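Local coordinates for protein cellobiose 2-epimerase (Caldibacillus thermoamylovorans, PDB 5ZHB) that probably interconverts epimers at C2 of the reducing-end sugar of cellobiose and related disaccharides, at residues E203-K206 and G207-N211; W253-D256 and D257-V261. All blocks are in the same frame, centred on the assembly; numbering follows the deposited sequence.

How the interactions relate
Interaction 1 comes first along the chain, at the start of helix 203-220, and interaction 2 follows on helix 245-262, near that helix's end. Their centres are about 13 Å apart, on the same side of the chain's centre, and the two meet directly where I209 CG2 packs on A258 CB at 4.1 Å. Helix 183-199 takes side chains from both, so three helices converge here. The helical hairpins of this family build an (alpha/alpha)6 barrel, and the contacts show two settings within it: 203-211 has one apolar face and an exposed one, whereas 253-261 is largely buried and holds charges that bind helices together.

Interaction 1. Residues E203-K206 and G207-N211; sequences EQLK and GRIAN
This is a contact along a single helix, the first two turns of helix 203-220, where L205 and I209 share a buried face while Q204 and G207 lie on the exposed surface. Backbone bonds from residue i+4 to residue i tie E203-K206 to G207-N211. G207 N reaches E203 O at 3.1 Å, R208 N bonds to Q204 O, and A210 N to K206 O. The I209 N bond to L205 O, at 2.9 Å, is the most linear of these four, with an N-H...O angle of 158°; R208 N also makes a weak bond to that oxygen.

One turn apart, L205 and I209 bring L205 CG to 4.2 Å from I209 CD1. I209 CG1 lies opposite the carbonyl carbon (chi1 -65°), which carries it back to 3.6 Å from L205 O. Branched and apolar, both residues suit a helix wedged between others: L205 packs on helix 183-199 and on Y141, while I209 meets A258 and T262. Such an amphipathic helix fits the (alpha/alpha)6 barrel of the N-acylglucosamine 2-epimerase family, in which helices pack side by side.

On another side, R208 CG lies 3.3 Å from Q204 O, so the aliphatic root of the arginine rests beside the preceding turn. Its chain then bends at chi2 (-90°) and chi3, leading the guanidinium away to a hydrogen bond with Y156 OH and a cation-pi contact with F149. K206 is extended beyond CG and touches Y197, a place suited to a long flexible chain with a charged end. G207, without a side chain, keeps bulk away from Q204 O, where a beta carbon would sit tightly.

Interaction 2. Residues W253-D256 and D257-V261; sequences WLID and DALKV
A salt-bridge network of D256, D257 and K260 marks this stretch of helix 245-262, part of the (alpha/alpha)6 barrel expected for the family. Across one turn, K260 NZ approaches D256 OD2 at 3.1 Å, a salt bridge whose hydrogen bond is weak. With chi1 at -65°, K260 CG lies beside its own backbone N, and the extended chain runs back along the helix, its CG 3.3 Å from D256 O. Lysine suits the site because its methylenes lie along the turn while its amine reaches the carboxylate and N318 OD1. D256 OD2 also takes K322 NZ and N318 ND2 of helix 306-323, so this buried carboxylate is met by two lysines and an amide N-H, which would probably favour its charged form. Cut back to an alanine, this position would probably leave K260 and K322 without the negative partner they share and weaken the tie between helices 245-262 and 306-323. K260 NZ makes a second, long salt bridge to D257 OD1 at 4.0 Å.

Backbone bonds hold the turn, among them L259 N to I255 O at 2.8 Å and K260 N to D256 O. I255 CG2 and L259 CG meet at 4.4 Å on the apolar face turned to helices 203-220 and 267-283; A258, being small, takes contacts from helices 183-199 and 203-220, consistent with close packing of both on this helix.

W253 and D257 lie side by side, their ring and carboxylate planes 84° apart. The broad indole also packs against helix 375-387, its NE1 bonding to E311 OE1. D257 OD2 pairs with R198 NH2 and sits obliquely to the indole, 3.8 Å from W253 CZ3.

Interaction 1. Residues E203-K206 and G207-N211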
ATOM      1  N   GLU A 203      18.995 -13.650  -8.186  1.00 39.19           N
ATOM      2  CA  GLU A 203      19.676 -12.640  -8.986  1.00 36.24           C
ATOM      3  C   GLU A 203      18.757 -12.102 -10.089  1.00 33.32           C
ATOM      4  O   GLU A 203      18.770 -10.904 -10.412  1.00 34.62           O
ATOM      5  CB  GLU A 203      20.989 -13.222  -9.528  1.00 41.50           C
ATOM      6  CG  GLU A 203      21.815 -12.238 -10.357  1.00 49.01           C
ATOM      7  CD  GLU A 203      22.563 -11.110  -9.639  1.00 52.07           C
ATOM      8  OE1 GLU A 203      22.735 -11.093  -8.392  1.00 45.08           O
ATOM      9  OE2 GLU A 203      22.976 -10.192 -10.385  1.00 64.88           O
ATOM     10  N   GLN A 204      17.946 -12.964 -10.696  1.00 32.27           N
ATOM     11  CA  GLN A 204      17.019 -12.470 -11.702  1.00 32.28           C
ATOM     12  C   GLN A 204      16.008 -11.480 -11.086  1.00 27.96           C
ATOM     13  O   GLN A 204      15.717 -10.439 -11.687  1.00 32.35           O
ATOM     14  CB  GLN A 204      16.340 -13.622 -12.439  1.00 39.18           C
ATOM     15  CG  GLN A 204      15.384 -13.135 -13.521  1.00 46.13           C
ATOM     16  CD  GLN A 204      14.974 -14.225 -14.491  1.00 58.06           C
ATOM     17  OE1 GLN A 204      15.797 -15.028 -14.949  1.00 55.02           O
ATOM     18  NE2 GLN A 204      13.690 -14.250 -14.828  1.00 59.74           N
ATOM     19  N   LEU A 205      15.459 -11.807  -9.912  1.00 30.22           N
ATOM     20  CA  LEU A 205      14.530 -10.928  -9.198  1.00 30.51           C
ATOM     21  C   LEU A 205      15.209  -9.573  -8.954  1.00 31.75           C
ATOM     22  O   LEU A 205      14.663  -8.516  -9.307  1.00 29.78           O
ATOM     23  CB  LEU A 205      14.108 -11.612  -7.898  1.00 30.25           C
ATOM     24  CG  LEU A 205      13.323 -10.765  -6.883  1.00 29.93           C
ATOM     25  CD1 LEU A 205      12.059 -10.168  -7.507  1.00 29.34           C
ATOM     26  CD2 LEU A 205      12.969 -11.533  -5.656  1.00 29.38           C
ATOM     27  N   LYS A 206      16.449  -9.629  -8.431  1.00 31.69           N
ATOM     28  CA  LYS A 206      17.252  -8.427  -8.248  1.00 31.03           C
ATOM     29  C   LYS A 206      17.209  -7.553  -9.499  1.00 30.93           C
ATOM     30  O   LYS A 206      17.027  -6.334  -9.418  1.00 31.49           O
ATOM     31  CB  LYS A 206      18.705  -8.767  -7.891  1.00 33.08           C
ATOM     32  CG  LYS A 206      19.476  -7.613  -7.269  1.00 39.04           C
ATOM     33  CD  LYS A 206      20.948  -7.936  -7.050  1.00 42.82           C
ATOM     34  CE  LYS A 206      21.718  -6.777  -6.536  1.00 46.91           C
ATOM     35  NZ  LYS A 206      23.032  -7.223  -6.068  1.00 48.11           N
ATOM     36  N   GLY A 207      17.358  -8.182 -10.673  1.00 29.97           N
ATOM     37  CA  GLY A 207      17.350  -7.436 -11.908  1.00 29.25           C
ATOM     38  C   GLY A 207      15.976  -6.872 -12.235  1.00 26.69           C
ATOM     39  O   GLY A 207      15.887  -5.844 -12.904  1.00 27.14           O
ATOM     40  N   ARG A 208      14.909  -7.578 -11.820  1.00 25.64           N
ATOM     41  CA  ARG A 208      13.559  -7.066 -12.014  1.00 27.31           C
ATOM     42  C   ARG A 208      13.353  -5.825 -11.132  1.00 25.79           C
ATOM     43  O   ARG A 208      12.744  -4.849 -11.582  1.00 25.55           O
ATOM     44  CB  ARG A 208      12.519  -8.182 -11.805  1.00 28.96           C
ATOM     45  CG  ARG A 208      12.737  -9.381 -12.739  1.00 28.58           C
ATOM     46  CD  ARG A 208      11.973  -9.221 -14.049  1.00 32.03           C
ATOM     47  NE  ARG A 208      12.590  -8.217 -14.894  1.00 36.15           N
ATOM     48  CZ  ARG A 208      12.093  -7.555 -15.900  1.00 34.79           C
ATOM     49  NH1 ARG A 208      10.797  -7.412 -16.114  1.00 35.29           N
ATOM     50  NH2 ARG A 208      12.956  -6.944 -16.679  1.00 39.20           N
ATOM     51  N   ILE A 209      13.902  -5.829  -9.924  1.00 25.96           N
ATOM     52  CA  ILE A 209      13.838  -4.635  -9.078  1.00 25.99           C
ATOM     53  C   ILE A 209      14.576  -3.457  -9.730  1.00 26.82           C
ATOM     54  O   ILE A 209      14.061  -2.325  -9.813  1.00 24.79           O
ATOM     55  CB  ILE A 209      14.338  -4.981  -7.671  1.00 25.35           C
ATOM     56  CG1 ILE A 209      13.387  -6.001  -7.015  1.00 26.41           C
ATOM     57  CG2 ILE A 209      14.478  -3.721  -6.803  1.00 25.69           C
ATOM     58  CD1 ILE A 209      13.952  -6.716  -5.808  1.00 25.35           C
ATOM     59  N   ALA A 210      15.776  -3.726 -10.279  1.00 28.67           N
ATOM     60  CA  ALA A 210      16.576  -2.651 -10.857  1.00 27.18           C
ATOM     61  C   ALA A 210      15.838  -2.054 -12.037  1.00 25.46           C
ATOM     62  O   ALA A 210      15.822  -0.834 -12.219  1.00 27.89           O
ATOM     63  CB  ALA A 210      17.974  -3.137 -11.248  1.00 29.51           C
ATOM     64  N   ASN A 211      15.169  -2.920 -12.810  1.00 24.37           N
ATOM     65  CA  ASN A 211      14.338  -2.465 -13.904  1.00 25.23           C
ATOM     66  C   ASN A 211      13.216  -1.534 -13.423  1.00 23.90           C
ATOM     67  O   ASN A 211      13.025  -0.462 -14.000  1.00 26.40           O
ATOM     68  CB  ASN A 211      13.876  -3.648 -14.751  1.00 28.10           C
ATOM     69  CG  ASN A 211      13.048  -3.217 -15.934  1.00 31.52           C
ATOM     70  OD1 ASN A 211      13.499  -2.439 -16.777  1.00 28.29           O
ATOM     71  ND2 ASN A 211      11.809  -3.686 -16.007  1.00 33.72           N
TER

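Interaction 2. Residues W253-D256 and D257-V261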
ATOM      1  N   TRP A 253      10.024   6.521  -0.054  1.00 20.47           N
ATOM      2  CA  TRP A 253      10.656   5.644   0.915  1.00 18.71           C
ATOM      3  C   TRP A 253      10.576   4.174   0.511  1.00 19.56           C
ATOM      4  O   TRP A 253      11.481   3.413   0.855  1.00 19.27           O
ATOM      5  CB  TRP A 253      10.116   5.885   2.323  1.00 22.10           C
ATOM      6  CG  TRP A 253       8.761   5.314   2.634  1.00 20.00           C
ATOM      7  CD1 TRP A 253       7.561   5.937   2.511  1.00 19.64           C
ATOM      8  CD2 TRP A 253       8.485   4.018   3.189  1.00 18.28           C
ATOM      9  NE1 TRP A 253       6.548   5.097   2.886  1.00 18.91           N
ATOM     10  CE2 TRP A 253       7.087   3.925   3.329  1.00 19.11           C
ATOM     11  CE3 TRP A 253       9.268   2.934   3.580  1.00 21.36           C
ATOM     12  CZ2 TRP A 253       6.474   2.792   3.854  1.00 21.30           C
ATOM     13  CZ3 TRP A 253       8.661   1.801   4.087  1.00 20.49           C
ATOM     14  CH2 TRP A 253       7.282   1.756   4.263  1.00 21.04           C
ATOM     15  N   LEU A 254       9.552   3.797  -0.264  1.00 20.86           N
ATOM     16  CA  LEU A 254       9.512   2.448  -0.833  1.00 20.49           C
ATOM     17  C   LEU A 254      10.628   2.226  -1.862  1.00 19.43           C
ATOM     18  O   LEU A 254      11.281   1.195  -1.833  1.00 20.65           O
ATOM     19  CB  LEU A 254       8.152   2.124  -1.442  1.00 20.95           C
ATOM     20  CG  LEU A 254       6.979   2.008  -0.457  1.00 20.88           C
ATOM     21  CD1 LEU A 254       5.711   1.682  -1.209  1.00 22.32           C
ATOM     22  CD2 LEU A 254       7.205   0.982   0.648  1.00 21.91           C
ATOM     23  N   ILE A 255      10.858   3.176  -2.767  1.00 19.62           N
ATOM     24  CA  ILE A 255      11.994   3.037  -3.684  1.00 22.31           C
ATOM     25  C   ILE A 255      13.284   2.936  -2.866  1.00 24.13           C
ATOM     26  O   ILE A 255      14.159   2.079  -3.120  1.00 22.73           O
ATOM     27  CB  ILE A 255      12.006   4.182  -4.714  1.00 23.65           C
ATOM     28  CG1 ILE A 255      10.828   4.059  -5.681  1.00 22.74           C
ATOM     29  CG2 ILE A 255      13.347   4.251  -5.459  1.00 25.34           C
ATOM     30  CD1 ILE A 255      10.481   5.333  -6.427  1.00 22.48           C
ATOM     31  N   ASP A 256      13.394   3.763  -1.811  1.00 25.20           N
ATOM     32  CA  ASP A 256      14.603   3.737  -0.997  1.00 25.08           C
ATOM     33  C   ASP A 256      14.808   2.361  -0.369  1.00 27.69           C
ATOM     34  O   ASP A 256      15.916   1.823  -0.352  1.00 25.02           O
ATOM     35  CB  ASP A 256      14.582   4.787   0.105  1.00 28.23           C
ATOM     36  CG  ASP A 256      15.962   5.222   0.581  1.00 31.76           C
ATOM     37  OD1 ASP A 256      16.931   4.981  -0.158  1.00 27.46           O
ATOM     38  OD2 ASP A 256      16.055   5.756   1.695  1.00 28.45           O
ATOM     39  N   ASP A 257      13.725   1.761   0.142  1.00 26.72           N
ATOM     40  CA  ASP A 257      13.830   0.415   0.660  1.00 23.93           C
ATOM     41  C   ASP A 257      14.299  -0.541  -0.422  1.00 25.10           C
ATOM     42  O   ASP A 257      15.054  -1.464  -0.120  1.00 25.72           O
ATOM     43  CB  ASP A 257      12.529  -0.109   1.242  1.00 26.40           C
ATOM     44  CG  ASP A 257      12.374   0.082   2.734  1.00 28.60           C
ATOM     45  OD1 ASP A 257      13.154   0.859   3.324  1.00 29.37           O
ATOM     46  OD2 ASP A 257      11.508  -0.593   3.286  1.00 31.11           O
ATOM     47  N   ALA A 258      13.863  -0.327  -1.666  1.00 24.75           N
ATOM     48  CA  ALA A 258      14.266  -1.212  -2.759  1.00 24.35           C
ATOM     49  C   ALA A 258      15.777  -1.054  -3.019  1.00 25.27           C
ATOM     50  O   ALA A 258      16.513  -2.041  -3.150  1.00 27.24           O
ATOM     51  CB  ALA A 258      13.451  -0.906  -3.997  1.00 25.70           C
ATOM     52  N   LEU A 259      16.231   0.203  -3.014  1.00 26.71           N
ATOM     53  CA  LEU A 259      17.655   0.517  -3.062  1.00 24.84           C
ATOM     54  C   LEU A 259      18.439  -0.191  -1.961  1.00 28.55           C
ATOM     55  O   LEU A 259      19.471  -0.800  -2.253  1.00 31.00           O
ATOM     56  CB  LEU A 259      17.846   2.029  -3.033  1.00 23.74           C
ATOM     57  CG  LEU A 259      17.326   2.792  -4.246  1.00 24.14           C
ATOM     58  CD1 LEU A 259      17.548   4.290  -4.032  1.00 25.71           C
ATOM     59  CD2 LEU A 259      17.937   2.309  -5.541  1.00 27.06           C
ATOM     60  N   LYS A 260      17.981  -0.096  -0.708  1.00 31.37           N
ATOM     61  CA  LYS A 260      18.705  -0.645   0.426  1.00 31.01           C
ATOM     62  C   LYS A 260      18.780  -2.172   0.370  1.00 34.89           C
ATOM     63  O   LYS A 260      19.840  -2.755   0.650  1.00 35.53           O
ATOM     64  CB  LYS A 260      18.076  -0.243   1.767  1.00 33.02           C
ATOM     65  CG  LYS A 260      18.097   1.239   2.119  1.00 35.10           C
ATOM     66  CD  LYS A 260      17.018   1.665   3.112  1.00 36.71           C
ATOM     67  CE  LYS A 260      16.950   3.142   3.219  1.00 38.40           C
ATOM     68  NZ  LYS A 260      15.866   3.689   4.044  1.00 37.82           N
ATOM     69  N   VAL A 261      17.655  -2.836   0.056  1.00 30.80           N
ATOM     70  CA  VAL A 261      17.582  -4.296   0.049  1.00 31.83           C
ATOM     71  C   VAL A 261      18.470  -4.881  -1.049  1.00 28.94           C
ATOM     72  O   VAL A 261      19.022  -5.968  -0.901  1.00 34.34           O
ATOM     73  CB  VAL A 261      16.103  -4.717  -0.095  1.00 36.74           C
ATOM     74  CG1 VAL A 261      15.915  -6.155  -0.535  1.00 40.05           C
ATOM     75  CG2 VAL A 261      15.305  -4.444   1.173  1.00 37.39           C
TER